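Local coordinates for hydrogenase maturation factor (Thermoanaerobacter tengcongensis, PDB 3VTH), which probably transfers a carbamoyl group from carbamoyl phosphate to the C-terminal cysteine of HypE, using ATP, in the maturation of [NiFe]-hydrogenases, at residues 673-678 / 706-711; 684-689 / 720-725; 697-702 / 712-717. All blocks are in the same frame, centred on the assembly; numbering follows the deposited sequence. Where two conformers were deposited one is given.

Contact 1: residues 673-678 / 706-711; sequences FHNTVV and NRYLLR. With AP2 (phosphomethylphosphonic acid adenosyl ester), chain H.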
loop_
_atom_site.group_PDB
_atom_site.type_symbol
_atom_site.label_atom_id
_atom_site.label_comp_id
_atom_site.label_asym_id
_atom_site.label_seq_id
_atom_site.Cartn_x
_atom_site.Cartn_y
_atom_site.Cartn_z
ATOM N N PHE A 673 18.413 -15.708 16.976
ATOM C CA PHE A 673 17.033 -15.453 17.385
ATOM C C PHE A 673 16.046 -15.606 16.217
ATOM O O PHE A 673 15.008 -16.264 16.376
ATOM C CB PHE A 673 16.901 -14.079 18.070
ATOM C CG PHE A 673 15.486 -13.618 18.236
ATOM C CD1 PHE A 673 14.604 -14.307 19.070
ATOM C CD2 PHE A 673 15.027 -12.496 17.548
ATOM C CE1 PHE A 673 13.264 -13.891 19.204
ATOM C CE2 PHE A 673 13.698 -12.064 17.680
ATOM C CZ PHE A 673 12.816 -12.762 18.508
ATOM N N HIS A 674 16.355 -15.006 15.060
ATOM C CA HIS A 674 15.477 -15.116 13.873
ATOM C C HIS A 674 15.297 -16.598 13.501
ATOM O O HIS A 674 14.182 -17.060 13.250
ATOM C CB HIS A 674 16.047 -14.349 12.677
ATOM C CG HIS A 674 15.793 -12.870 12.704
ATOM N ND1 HIS A 674 16.530 -12.000 13.479
ATOM C CD2 HIS A 674 14.902 -12.106 12.022
ATOM C CE1 HIS A 674 16.101 -10.764 13.277
ATOM N NE2 HIS A 674 15.116 -10.799 12.393
ATOM N N ASN A 675 16.401 -17.340 13.492
ATOM C CA ASN A 675 16.363 -18.765 13.147
ATOM C C ASN A 675 15.531 -19.605 14.110
ATOM O O ASN A 675 14.886 -20.573 13.699
ATOM C CB ASN A 675 17.772 -19.353 13.068
ATOM C CG ASN A 675 18.565 -18.836 11.890
ATOM O OD1 ASN A 675 18.009 -18.402 10.864
ATOM N ND2 ASN A 675 19.887 -18.881 12.028
ATOM N N THR A 676 15.574 -19.243 15.389
ATOM C CA THR A 676 14.767 -19.882 16.418
ATOM C C THR A 676 13.253 -19.733 16.121
ATOM O O THR A 676 12.492 -20.714 16.150
ATOM C CB THR A 676 15.100 -19.301 17.800
ATOM O OG1 THR A 676 16.512 -19.416 18.029
ATOM C CG2 THR A 676 14.340 -20.056 18.915
ATOM N N VAL A 677 12.828 -18.512 15.840
ATOM C CA VAL A 677 11.418 -18.261 15.498
ATOM C C VAL A 677 11.038 -19.097 14.266
ATOM O O VAL A 677 10.050 -19.826 14.294
ATOM C CB VAL A 677 11.152 -16.775 15.256
ATOM C CG1 VAL A 677 9.711 -16.537 14.728
ATOM C CG2 VAL A 677 11.419 -15.975 16.542
ATOM N N VAL A 678 11.863 -19.042 13.222
ATOM C CA VAL A 678 11.634 -19.882 12.046
ATOM C C VAL A 678 11.483 -21.346 12.436
ATOM O O VAL A 678 10.509 -21.999 12.032
ATOM C CB VAL A 678 12.734 -19.682 10.955
ATOM C CG1 VAL A 678 12.630 -20.738 9.827
ATOM C CG2 VAL A 678 12.640 -18.265 10.386
ATOM N N ASN A 706 9.294 -8.538 8.133
ATOM C CA ASN A 706 10.680 -8.984 8.286
ATOM C C ASN A 706 11.012 -9.903 7.104
ATOM O O ASN A 706 10.415 -10.990 6.964
ATOM C CB ASN A 706 10.816 -9.722 9.625
ATOM C CG ASN A 706 12.243 -10.087 9.964
ATOM O OD1 ASN A 706 12.917 -10.774 9.206
ATOM N ND2 ASN A 706 12.711 -9.619 11.113
ATOM N N ARG A 707 11.929 -9.456 6.243
ATOM C CA ARG A 707 12.255 -10.174 5.006
ATOM C C ARG A 707 12.799 -11.593 5.274
ATOM O O ARG A 707 12.464 -12.545 4.572
ATOM C CB ARG A 707 13.274 -9.381 4.165
ATOM C CG ARG A 707 12.776 -8.015 3.686
ATOM C CD ARG A 707 13.887 -7.224 2.969
ATOM N NE ARG A 707 14.420 -7.997 1.846
ATOM C CZ ARG A 707 13.987 -7.906 0.584
ATOM N NH1 ARG A 707 13.016 -7.058 0.257
ATOM N NH2 ARG A 707 14.528 -8.678 -0.352
ATOM N N TYR A 708 13.635 -11.703 6.299
ATOM C CA TYR A 708 14.280 -12.944 6.662
ATOM C C TYR A 708 13.273 -13.969 7.195
ATOM O O TYR A 708 13.220 -15.098 6.692
ATOM C CB TYR A 708 15.380 -12.667 7.683
ATOM C CG TYR A 708 16.282 -13.849 7.949
ATOM C CD1 TYR A 708 17.345 -14.153 7.084
ATOM C CD2 TYR A 708 16.086 -14.651 9.070
ATOM C CE1 TYR A 708 18.187 -15.244 7.330
ATOM C CE2 TYR A 708 16.920 -15.735 9.332
ATOM C CZ TYR A 708 17.963 -16.030 8.449
ATOM O OH TYR A 708 18.780 -17.100 8.733
ATOM N N LEU A 709 12.471 -13.579 8.190
ATOM C CA LEU A 709 11.403 -14.451 8.701
ATOM C C LEU A 709 10.504 -14.984 7.594
ATOM O O LEU A 709 10.216 -16.178 7.532
ATOM C CB LEU A 709 10.510 -13.724 9.720
ATOM C CG LEU A 709 11.018 -13.373 11.115
ATOM C CD1 LEU A 709 9.850 -12.890 11.968
ATOM C CD2 LEU A 709 11.726 -14.555 11.796
ATOM N N LEU A 710 10.056 -14.088 6.721
ATOM C CA LEU A 710 9.169 -14.479 5.627
ATOM C C LEU A 710 9.852 -15.454 4.664
ATOM O O LEU A 710 9.331 -16.537 4.396
ATOM C CB LEU A 710 8.652 -13.248 4.861
ATOM C CG LEU A 710 7.604 -13.620 3.797
ATOM C CD1 LEU A 710 6.327 -14.150 4.455
ATOM C CD2 LEU A 710 7.296 -12.462 2.819
ATOM N N ARG A 711 11.021 -15.083 4.156
ATOM C CA ARG A 711 11.702 -15.898 3.154
ATOM C C ARG A 711 12.135 -17.259 3.715
ATOM O O ARG A 711 11.929 -18.290 3.093
ATOM C CB ARG A 711 12.908 -15.152 2.559
ATOM C CG ARG A 711 13.746 -16.003 1.599
ATOM C CD ARG A 711 14.967 -15.270 1.070
ATOM N NE ARG A 711 15.980 -15.043 2.098
ATOM C CZ ARG A 711 16.845 -15.964 2.510
ATOM N NH1 ARG A 711 16.820 -17.183 1.987
ATOM N NH2 ARG A 711 17.738 -15.665 3.440
HETATM P PB AP2 H . -0.640 -4.630 15.209
HETATM O O1B AP2 H . 0.622 -5.154 15.848
HETATM O O2B AP2 H . -1.601 -5.654 14.690
HETATM O O3B AP2 H . -1.266 -3.525 16.022
HETATM C C3A AP2 H . -0.004 -3.775 13.742
HETATM P PA AP2 H . 0.730 -4.853 12.478
HETATM O O1A AP2 H . 0.909 -3.866 11.333
HETATM O O2A AP2 H . 0.023 -6.163 12.226
HETATM O "O5'" AP2 H . 2.174 -5.265 13.083
HETATM C "C5'" AP2 H . 3.161 -4.245 13.185
HETATM C "C4'" AP2 H . 4.224 -4.807 14.100
HETATM O "O4'" AP2 H . 4.977 -5.802 13.405
HETATM C "C3'" AP2 H . 5.241 -3.765 14.523
HETATM O "O3'" AP2 H . 4.725 -2.949 15.579
HETATM C "C2'" AP2 H . 6.387 -4.665 14.939
HETATM O "O2'" AP2 H . 6.105 -5.102 16.274
HETATM C "C1'" AP2 H . 6.305 -5.832 13.944
HETATM N N9 AP2 H . 7.354 -5.600 12.910
HETATM C C8 AP2 H . 7.429 -4.582 12.017
HETATM N N7 AP2 H . 8.556 -4.660 11.258
HETATM C C5 AP2 H . 9.230 -5.754 11.661
HETATM C C6 AP2 H . 10.502 -6.424 11.289
HETATM N N6 AP2 H . 11.292 -5.937 10.299
HETATM N N1 AP2 H . 10.845 -7.545 11.982
HETATM C C2 AP2 H . 10.067 -8.065 12.957
HETATM N N3 AP2 H . 8.908 -7.497 13.353
HETATM C C4 AP2 H . 8.449 -6.363 12.752
#
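H674 and N706 meet beside the adenine of the bound nucleotide analogue AP2. With N706 CG anti to the backbone N (chi1 -173°), the amide lies between H674 and N1 of AP2. Its ND2 donates to H674 NE2 at 3.0 Å, close to the imidazole plane, and to AP2 N1 at 2.9 Å. Its OD1 accepts from L709 N at 3.0 Å, with the donor above the carbonyl plane. These bonds fix the rotation of the amide. H674 ND1 is bonded to S670 O, one turn earlier in helix 666-692, and this sets the imidazole. With ND1 held there, NE2 is left to accept from N706.

The close-packed part lies between the helices. CD2 of L709 reaches H674 O at 3.8 Å and also touches V677 CG1 and V678 CG2. F601 of helix 597-607 lies against L709 as well. Away from the nucleotide, the contact runs out to Y708, which is partly exposed. Its CD2 approaches H674 CB at 3.6 Å. Its OH donates to N675 OD1 at 2.6 Å, in the carbonyl plane and on a lone pair. N675 ND2 is taken by the carbonyls of S631 and E633.

The two helix segments run in the same general direction, inclined at 32°. N706, the N-cap of helix 707-719, also binds N1 of the adenine, in a Kae1-like domain of the actin-ATPase clan.

Contact 2: residues 684-689 / 720-725; sequences LANLIR and SGFEVY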
loop_
_atom_site.group_PDB
_atom_site.type_symbol
_atom_site.label_atom_id
_atom_site.label_comp_id
_atom_site.label_asym_id
_atom_site.label_seq_id
_atom_site.Cartn_x
_atom_site.Cartn_y
_atom_site.Cartn_z
ATOM N N LEU A 684 5.819 -26.321 14.727
ATOM C CA LEU A 684 4.390 -26.243 15.037
ATOM C C LEU A 684 3.535 -26.575 13.815
ATOM O O LEU A 684 2.568 -27.356 13.916
ATOM C CB LEU A 684 4.030 -24.848 15.584
ATOM C CG LEU A 684 4.519 -24.554 17.015
ATOM C CD1 LEU A 684 4.506 -23.039 17.332
ATOM C CD2 LEU A 684 3.672 -25.331 18.042
ATOM N N ALA A 685 3.887 -25.984 12.666
ATOM C CA ALA A 685 3.182 -26.278 11.428
ATOM C C ALA A 685 3.198 -27.764 11.086
ATOM O O ALA A 685 2.192 -28.304 10.616
ATOM C CB ALA A 685 3.717 -25.422 10.243
ATOM N N ASN A 686 4.326 -28.429 11.329
ATOM C CA ASN A 686 4.441 -29.849 11.040
ATOM C C ASN A 686 3.604 -30.703 11.994
ATOM O O ASN A 686 2.971 -31.676 11.571
ATOM C CB ASN A 686 5.902 -30.290 11.061
ATOM C CG ASN A 686 6.532 -30.227 9.693
ATOM O OD1 ASN A 686 6.283 -31.075 8.851
ATOM N ND2 ASN A 686 7.313 -29.185 9.447
ATOM N N LEU A 687 3.614 -30.324 13.273
ATOM C CA LEU A 687 2.769 -30.955 14.288
ATOM C C LEU A 687 1.297 -30.872 13.883
ATOM O O LEU A 687 0.578 -31.859 13.933
ATOM C CB LEU A 687 2.978 -30.288 15.651
ATOM C CG LEU A 687 4.205 -30.721 16.452
ATOM C CD1 LEU A 687 4.499 -29.697 17.538
ATOM C CD2 LEU A 687 4.023 -32.141 17.058
ATOM N N ILE A 688 0.881 -29.686 13.447
ATOM C CA ILE A 688 -0.507 -29.431 13.089
ATOM C C ILE A 688 -0.913 -30.209 11.830
ATOM O O ILE A 688 -1.986 -30.830 11.797
ATOM C CB ILE A 688 -0.774 -27.921 12.983
ATOM C CG1 ILE A 688 -0.571 -27.280 14.363
ATOM C CG2 ILE A 688 -2.188 -27.649 12.478
ATOM C CD1 ILE A 688 -0.394 -25.760 14.311
ATOM N N ARG A 689 -0.041 -30.222 10.820
ATOM C CA ARG A 689 -0.277 -31.038 9.620
ATOM C C ARG A 689 -0.450 -32.532 9.947
ATOM O O ARG A 689 -1.323 -33.201 9.385
ATOM C CB ARG A 689 0.839 -30.833 8.579
ATOM C CG ARG A 689 0.763 -31.791 7.375
ATOM C CD ARG A 689 1.662 -31.350 6.232
ATOM N NE ARG A 689 3.071 -31.539 6.557
ATOM C CZ ARG A 689 4.085 -31.288 5.735
ATOM N NH1 ARG A 689 3.882 -30.828 4.496
ATOM N NH2 ARG A 689 5.315 -31.500 6.164
ATOM N N SER A 720 9.506 -28.873 2.871
ATOM C CA SER A 720 8.804 -29.966 3.563
ATOM C C SER A 720 7.423 -30.265 2.984
ATOM O O SER A 720 6.595 -30.924 3.625
ATOM C CB SER A 720 8.697 -29.681 5.060
ATOM O OG SER A 720 9.936 -29.969 5.690
ATOM N N GLY A 721 7.179 -29.767 1.780
ATOM C CA GLY A 721 5.986 -30.121 1.035
ATOM C C GLY A 721 4.768 -29.237 1.198
ATOM O O GLY A 721 3.784 -29.445 0.501
ATOM N N PHE A 722 4.817 -28.263 2.111
ATOM C CA PHE A 722 3.690 -27.345 2.306
ATOM C C PHE A 722 3.470 -26.460 1.089
ATOM O O PHE A 722 4.433 -26.074 0.414
ATOM C CB PHE A 722 3.939 -26.415 3.496
ATOM C CG PHE A 722 3.799 -27.067 4.827
ATOM C CD1 PHE A 722 2.549 -27.236 5.396
ATOM C CD2 PHE A 722 4.925 -27.494 5.531
ATOM C CE1 PHE A 722 2.404 -27.810 6.646
ATOM C CE2 PHE A 722 4.791 -28.086 6.776
ATOM C CZ PHE A 722 3.523 -28.243 7.338
ATOM N N GLU A 723 2.212 -26.121 0.828
ATOM C CA GLU A 723 1.878 -25.019 -0.072
ATOM C C GLU A 723 1.763 -23.754 0.781
ATOM O O GLU A 723 0.880 -23.651 1.643
ATOM C CB GLU A 723 0.553 -25.274 -0.772
ATOM C CG GLU A 723 0.523 -26.527 -1.628
ATOM C CD GLU A 723 -0.885 -27.088 -1.746
ATOM O OE1 GLU A 723 -1.697 -26.442 -2.447
ATOM O OE2 GLU A 723 -1.175 -28.150 -1.119
ATOM N N VAL A 724 2.659 -22.799 0.547
ATOM C CA VAL A 724 2.789 -21.651 1.433
ATOM C C VAL A 724 2.347 -20.378 0.736
ATOM O O VAL A 724 2.677 -20.153 -0.432
ATOM C CB VAL A 724 4.240 -21.496 1.963
ATOM C CG1 VAL A 724 4.294 -20.417 3.051
ATOM C CG2 VAL A 724 4.752 -22.835 2.498
ATOM N N TYR A 725 1.589 -19.564 1.465
ATOM C CA TYR A 725 1.057 -18.317 0.955
ATOM C C TYR A 725 1.373 -17.160 1.893
ATOM O O TYR A 725 1.350 -17.308 3.120
ATOM C CB TYR A 725 -0.457 -18.419 0.797
ATOM C CG TYR A 725 -0.933 -19.586 -0.042
ATOM C CD1 TYR A 725 -1.253 -19.417 -1.389
ATOM C CD2 TYR A 725 -1.078 -20.861 0.520
ATOM C CE1 TYR A 725 -1.709 -20.500 -2.169
ATOM C CE2 TYR A 725 -1.525 -21.941 -0.237
ATOM C CZ TYR A 725 -1.840 -21.754 -1.580
ATOM O OH TYR A 725 -2.281 -22.834 -2.316
#
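R689 on helix 666-692 faces the turn S720-F722, where G721 has positive phi (92°) and is the C-prime residue of the Schellman motif that ends helix 707-719. A side chain at G721 would be jammed against the carbonyl oxygen of S720, so glycine suits the turn.

R689 CG stands anti to the backbone N (chi1 172°), and the chain bends at chi3. The bend brings NE up to the ring of F722, and the guanidinium lies flat on it, with planes 6° apart and centres 3.7 Å apart. This is a stacked cation-pi pair. R689 NE is 3.4 Å from F722 CZ at the ring rim, while R689 NH1 lies over the middle of the ring. The end of the guanidinium points at the backbone. NH1 and NH2 both donate to S720 O, each at 2.9 Å and near the guanidinium plane. NH2 also donates to N686 OD1 at 2.9 Å, one turn back on the same helix, and NH1 has a further partner in N695 OD1. The ND2 of N686 meets the edge of F722, 3.8 Å from CE2. A685 CB touches CZ of the same ring at 4.1 Å.

An alanine at R689 would probably leave S720 O without its two donors and uncover the face of F722 that the guanidinium lies on.

One cation therefore serves both an aromatic face and a carbonyl at the end of a helix. The positive charge is likely to be favourable there, because the C-terminal end of a helix is the negative end of its dipole.

Contact 3: residues 697-702 / 712-717; sequences VVLSGG and RLIEKL. With AP2 (phosphomethylphosphonic acid adenosyl ester), chain H.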
loop_
_atom_site.group_PDB
_atom_site.type_symbol
_atom_site.label_atom_id
_atom_site.label_comp_id
_atom_site.label_asym_id
_atom_site.label_seq_id
_atom_site.Cartn_x
_atom_site.Cartn_y
_atom_site.Cartn_z
ATOM N N VAL A 697 -0.384 -23.371 4.254
ATOM C CA VAL A 697 0.058 -22.498 5.328
ATOM C C VAL A 697 0.019 -21.059 4.839
ATOM O O VAL A 697 0.567 -20.747 3.771
ATOM C CB VAL A 697 1.499 -22.806 5.752
ATOM C CG1 VAL A 697 1.951 -21.835 6.870
ATOM C CG2 VAL A 697 1.632 -24.258 6.212
ATOM N N VAL A 698 -0.627 -20.195 5.622
ATOM C CA VAL A 698 -0.713 -18.770 5.336
ATOM C C VAL A 698 0.103 -17.996 6.385
ATOM O O VAL A 698 -0.066 -18.203 7.592
ATOM C CB VAL A 698 -2.192 -18.281 5.365
ATOM C CG1 VAL A 698 -2.265 -16.761 5.264
ATOM C CG2 VAL A 698 -3.000 -18.931 4.247
ATOM N N LEU A 699 0.964 -17.093 5.917
ATOM C CA LEU A 699 1.753 -16.256 6.806
ATOM C C LEU A 699 1.280 -14.828 6.669
ATOM O O LEU A 699 1.275 -14.283 5.565
ATOM C CB LEU A 699 3.256 -16.331 6.457
ATOM C CG LEU A 699 3.853 -17.720 6.190
ATOM C CD1 LEU A 699 5.285 -17.592 5.607
ATOM C CD2 LEU A 699 3.869 -18.567 7.452
ATOM N N SER A 700 0.858 -14.223 7.774
ATOM C CA SER A 700 0.431 -12.811 7.734
ATOM C C SER A 700 0.635 -12.136 9.095
ATOM O O SER A 700 1.084 -12.773 10.046
ATOM C CB SER A 700 -1.027 -12.700 7.257
ATOM O OG SER A 700 -1.340 -11.354 6.915
ATOM N N GLY A 701 0.299 -10.852 9.184
ATOM C CA GLY A 701 0.588 -10.074 10.378
ATOM C C GLY A 701 1.859 -9.297 10.110
ATOM O O GLY A 701 2.714 -9.731 9.334
ATOM N N GLY A 702 1.988 -8.165 10.778
ATOM C CA GLY A 702 3.076 -7.212 10.538
ATOM C C GLY A 702 4.490 -7.722 10.801
ATOM O O GLY A 702 5.431 -7.177 10.246
ATOM N N ARG A 712 12.732 -17.256 4.896
ATOM C CA ARG A 712 13.246 -18.477 5.486
ATOM C C ARG A 712 12.129 -19.452 5.825
ATOM O O ARG A 712 12.270 -20.649 5.620
ATOM C CB ARG A 712 14.063 -18.128 6.721
ATOM C CG ARG A 712 15.468 -17.738 6.386
ATOM C CD ARG A 712 16.268 -18.992 6.572
ATOM N NE ARG A 712 17.607 -18.928 6.052
ATOM C CZ ARG A 712 18.609 -19.665 6.513
ATOM N NH1 ARG A 712 18.424 -20.495 7.541
ATOM N NH2 ARG A 712 19.799 -19.541 5.956
ATOM N N LEU A 713 11.014 -18.929 6.327
ATOM C CA LEU A 713 9.879 -19.769 6.679
ATOM C C LEU A 713 9.212 -20.316 5.430
ATOM O O LEU A 713 8.908 -21.498 5.374
ATOM C CB LEU A 713 8.885 -19.005 7.565
ATOM C CG LEU A 713 7.922 -19.757 8.481
ATOM C CD1 LEU A 713 8.535 -20.963 9.200
ATOM C CD2 LEU A 713 7.353 -18.746 9.493
ATOM N N ILE A 714 9.025 -19.474 4.415
ATOM C CA ILE A 714 8.484 -19.945 3.144
ATOM C C ILE A 714 9.381 -21.043 2.552
ATOM O O ILE A 714 8.890 -22.073 2.098
ATOM C CB ILE A 714 8.301 -18.808 2.105
ATOM C CG1 ILE A 714 7.146 -17.878 2.483
ATOM C CG2 ILE A 714 8.069 -19.386 0.688
ATOM C CD1 ILE A 714 7.020 -16.639 1.557
ATOM N N GLU A 715 10.693 -20.826 2.562
ATOM C CA GLU A 715 11.624 -21.818 2.018
ATOM C C GLU A 715 11.570 -23.132 2.797
ATOM O O GLU A 715 11.386 -24.197 2.197
ATOM C CB GLU A 715 13.050 -21.279 1.991
ATOM C CG GLU A 715 13.286 -20.169 0.940
ATOM C CD GLU A 715 14.671 -19.535 1.054
ATOM O OE1 GLU A 715 15.477 -19.984 1.895
ATOM O OE2 GLU A 715 14.966 -18.601 0.293
ATOM N N LYS A 716 11.709 -23.046 4.122
ATOM C CA LYS A 716 11.754 -24.233 4.975
ATOM C C LYS A 716 10.471 -25.076 4.870
ATOM O O LYS A 716 10.531 -26.300 4.750
ATOM C CB LYS A 716 12.026 -23.857 6.432
ATOM C CG LYS A 716 12.495 -25.042 7.248
ATOM C CD LYS A 716 12.820 -24.696 8.688
ATOM C CE LYS A 716 13.694 -25.805 9.259
ATOM N NZ LYS A 716 13.725 -25.786 10.739
ATOM N N LEU A 717 9.327 -24.398 4.898
ATOM C CA LEU A 717 8.029 -25.050 4.797
ATOM C C LEU A 717 7.821 -25.656 3.416
ATOM O O LEU A 717 7.301 -26.776 3.302
ATOM C CB LEU A 717 6.903 -24.055 5.120
ATOM C CG LEU A 717 6.722 -23.566 6.562
ATOM C CD1 LEU A 717 5.795 -22.345 6.575
ATOM C CD2 LEU A 717 6.164 -24.692 7.448
HETATM P PB AP2 H . -0.640 -4.630 15.209
HETATM O O1B AP2 H . 0.622 -5.154 15.848
HETATM O O2B AP2 H . -1.601 -5.654 14.690
HETATM O O3B AP2 H . -1.266 -3.525 16.022
HETATM C C3A AP2 H . -0.004 -3.775 13.742
HETATM P PA AP2 H . 0.730 -4.853 12.478
HETATM O O1A AP2 H . 0.909 -3.866 11.333
HETATM O O2A AP2 H . 0.023 -6.163 12.226
HETATM O "O5'" AP2 H . 2.174 -5.265 13.083
HETATM C "C5'" AP2 H . 3.161 -4.245 13.185
HETATM C "C4'" AP2 H . 4.224 -4.807 14.100
HETATM O "O4'" AP2 H . 4.977 -5.802 13.405
HETATM C "C3'" AP2 H . 5.241 -3.765 14.523
HETATM O "O3'" AP2 H . 4.725 -2.949 15.579
HETATM C "C2'" AP2 H . 6.387 -4.665 14.939
HETATM O "O2'" AP2 H . 6.105 -5.102 16.274
HETATM C "C1'" AP2 H . 6.305 -5.832 13.944
HETATM N N9 AP2 H . 7.354 -5.600 12.910
HETATM C C8 AP2 H . 7.429 -4.582 12.017
HETATM N N7 AP2 H . 8.556 -4.660 11.258
HETATM C C5 AP2 H . 9.230 -5.754 11.661
HETATM C C6 AP2 H . 10.502 -6.424 11.289
HETATM N N6 AP2 H . 11.292 -5.937 10.299
HETATM N N1 AP2 H . 10.845 -7.545 11.982
HETATM C C2 AP2 H . 10.067 -8.065 12.957
HETATM N N3 AP2 H . 8.908 -7.497 13.353
HETATM C C4 AP2 H . 8.449 -6.363 12.752
#
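L699 has its CG anti to the carbonyl carbon (chi1 -45°), and chi2 is extended at 170°. From there its two methyls spread over helix 707-719. CD1 touches I714 CG1 at 3.6 Å, the closest approach across the contact. CD2 meets L713 CD2 at 4.0 Å and lies farther, at 4.3 Å, from L717 CD1.

V697, two residues earlier on the strand, puts CG1 against L717 CD1 at 3.9 Å. These two side chains cross at about a right angle. The strand and helix segments run almost antiparallel, at 173°, as the first two elements of the beta-alpha-beta unit completed by strand 723-726. L717 also packs on F722 and on A685 of helix 666-692.

Beyond the strand the chain turns into the nucleotide site. G702 N donates to O2A on the alpha phosphorus of AP2 at 3.2 Å. A side chain on G702 would clash with O5' of the nucleotide.

The strand-helix interface is held by apolar packing alone, through branched side chains in van der Waals contact. The contact with the nucleotide lies past the strand, where the N-H of G702 meets the phosphonate.

All three contacts lie in the second Kae1-like subdomain. Contacts 1 and 3 are buried, share helix 707-719 and both touch AP2: contact 1 at the adenine, contact 3 at the alpha phosphorus. L710 and L699 pack where they adjoin. Contact 2 is partly exposed and lies away from the annotated sites. It shares helix 666-692 with contact 1, but their nearest atoms stay about 6 Å apart. It adjoins contact 3 through strand pairing, as 697-700 and 723-725 are neighbours in one sheet. The chemistry follows position: purely apolar between sheet and helix, mixed polar and apolar between the two helices, with polar bonds reaching the adenine, and charged and aromatic near the surface.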